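Local coordinates for uncharacterized protein (Nostoc punctiforme, PDB 2R3S), which is a putative O-methyltransferase that probably transfers a methyl group from S-adenosylmethionine to a hydroxyl group of a substrate, at the interface of chains A and B. Numbering follows the deposited sequence. Chains: chain A/B, uncharacterized protein.

The interface of chains A and B. Residues chain A 16-17, 19-20, 102; chain B 13-17.
A:Ser20 meets the break between helices 8-14 and 17-29 of chain B in a two-fold homodimer interface, built largely from the O-methyltransferase dimerisation domain, that ties the N-terminal helices of the two subunits together. The serine hydroxyl lies beside its own backbone N (chi1 -60°), which carries OG off helix 17-28 into the turn of the partner. There OG of A:Ser20 accepts a bent hydrogen bond from the backbone N of B:Tyr17, at 2.9 Å. Two carbonyls at the end of helix 8-14 lie within reach of its one hydrogen, which they probably share or take in turn: B:Thr13 O, 3.0 Å from OG of A:Ser20, is met in the carbonyl plane at a C=O...OG angle of 159°, whereas B:Val14 O is approached from above its plane, a poorer geometry. OG of A:Ser20 also sits at the edge of the B:Tyr17 ring, in its plane, 3.7 Å from CD1. An alanine here would probably leave the B:Tyr17 amide and the helix-end carbonyls without this partner and weaken the grip on the turn. Apolar contacts flank the serine. On one side A:Leu102 sets its CD2 methyl 3.7 Å from CG1 of B:Val14 and also against CE1 of the B:Tyr17 ring. On the other, CG2 of B:Thr13, anti to its backbone N, reaches CB of A:Arg19 at 3.7 Å, and the B:Ala16 methyl packs near the same CB. Close to the two-fold axis the backbones themselves meet, CA of A:Tyr17 lying 3.7 Å from CA of B:Tyr17, while each Ala16 methyl rests against the other's carbonyl oxygen. With its symmetry twin, this site fits the first turn of each subunit's second helix into the other's helix break and is likely to help hold the dimer together.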
loop_
_atom_site.group_PDB
_atom_site.type_symbol
_atom_site.label_atom_id
_atom_site.label_comp_id
_atom_site.label_asym_id
_atom_site.label_seq_id
_atom_site.Cartn_x
_atom_site.Cartn_y
_atom_site.Cartn_z
ATOM N N ALA A 16 0.478 -2.704 -3.328
ATOM C CA ALA A 16 0.925 -1.448 -2.726
ATOM C C ALA A 16 1.250 -1.538 -1.241
ATOM O O ALA A 16 2.113 -0.792 -0.782
ATOM C CB ALA A 16 -0.125 -0.266 -3.004
ATOM N N TYR A 17 0.561 -2.413 -0.492
ATOM C CA TYR A 17 0.845 -2.636 0.921
ATOM C C TYR A 17 2.338 -2.995 1.158
ATOM O O TYR A 17 2.867 -2.724 2.208
ATOM C CB TYR A 17 -0.096 -3.697 1.561
ATOM C CG TYR A 17 0.225 -5.081 1.113
ATOM C CD1 TYR A 17 -0.278 -5.576 -0.092
ATOM C CD2 TYR A 17 1.092 -5.876 1.844
ATOM C CE1 TYR A 17 0.079 -6.823 -0.545
ATOM C CE2 TYR A 17 1.454 -7.147 1.398
ATOM C CZ TYR A 17 0.953 -7.614 0.210
ATOM O OH TYR A 17 1.306 -8.869 -0.227
ATOM N N ARG A 19 5.000 -1.651 -0.219
ATOM C CA ARG A 19 5.767 -0.447 -0.173
ATOM C C ARG A 19 5.759 0.080 1.238
ATOM O O ARG A 19 6.793 0.497 1.738
ATOM C CB ARG A 19 5.149 0.608 -1.077
ATOM C CG ARG A 19 5.099 0.270 -2.541
ATOM C CD ARG A 19 4.495 1.461 -3.277
ATOM N NE ARG A 19 5.194 1.707 -4.519
ATOM C CZ ARG A 19 4.746 1.357 -5.713
ATOM N NH1 ARG A 19 3.565 0.752 -5.835
ATOM N NH2 ARG A 19 5.490 1.624 -6.786
ATOM N N SER A 20 4.572 0.076 1.851
ATOM C CA SER A 20 4.384 0.507 3.234
ATOM C C SER A 20 5.254 -0.312 4.193
ATOM O O SER A 20 5.923 0.243 5.063
ATOM C CB SER A 20 2.905 0.407 3.685
ATOM O OG SER A 20 2.026 1.199 2.895
ATOM N N LEU A 102 1.319 4.468 10.845
ATOM C CA LEU A 102 1.300 3.018 10.782
ATOM C C LEU A 102 0.975 2.406 12.146
ATOM O O LEU A 102 1.243 1.249 12.366
ATOM C CB LEU A 102 2.645 2.458 10.231
ATOM C CG LEU A 102 2.976 2.871 8.786
ATOM C CD1 LEU A 102 4.156 2.118 8.246
ATOM C CD2 LEU A 102 1.770 2.723 7.840
ATOM N N THR B 13 4.193 6.486 0.173
ATOM C CA THR B 13 4.662 5.112 0.386
ATOM C C THR B 13 4.124 4.583 1.712
ATOM O O THR B 13 3.590 3.466 1.775
ATOM C CB THR B 13 6.205 5.057 0.336
ATOM O OG1 THR B 13 6.624 5.652 -0.889
ATOM C CG2 THR B 13 6.741 3.644 0.415
ATOM N N VAL B 14 4.212 5.401 2.757
ATOM C CA VAL B 14 3.724 5.020 4.084
ATOM C C VAL B 14 2.248 4.657 4.025
ATOM O O VAL B 14 1.830 3.693 4.633
ATOM C CB VAL B 14 3.964 6.150 5.158
ATOM C CG1 VAL B 14 3.178 5.892 6.447
ATOM C CG2 VAL B 14 5.485 6.314 5.492
ATOM N N ASN B 15 1.457 5.418 3.289
ATOM C CA ASN B 15 0.002 5.175 3.231
ATOM C C ASN B 15 -0.457 4.286 2.075
ATOM O O ASN B 15 -1.643 4.095 1.881
ATOM C CB ASN B 15 -0.737 6.510 3.129
ATOM C CG ASN B 15 -0.738 7.275 4.443
ATOM O OD1 ASN B 15 -0.599 6.712 5.540
ATOM N ND2 ASN B 15 -0.884 8.556 4.332
ATOM N N ALA B 16 0.493 3.802 1.288
ATOM C CA ALA B 16 0.236 2.924 0.131
ATOM C C ALA B 16 -0.683 1.730 0.466
ATOM O O ALA B 16 -1.444 1.286 -0.392
ATOM C CB ALA B 16 1.593 2.426 -0.476
ATOM N N TYR B 17 -0.615 1.224 1.697
ATOM C CA TYR B 17 -1.430 0.075 2.108
ATOM C C TYR B 17 -2.918 0.398 1.917
ATOM O O TYR B 17 -3.736 -0.493 1.695
ATOM C CB TYR B 17 -1.153 -0.326 3.576
ATOM C CG TYR B 17 -1.691 0.678 4.586
ATOM C CD1 TYR B 17 -0.940 1.781 4.970
ATOM C CD2 TYR B 17 -2.973 0.534 5.122
ATOM C CE1 TYR B 17 -1.458 2.721 5.843
ATOM C CE2 TYR B 17 -3.489 1.455 5.998
ATOM C CZ TYR B 17 -2.738 2.554 6.351
ATOM O OH TYR B 17 -3.284 3.478 7.207
#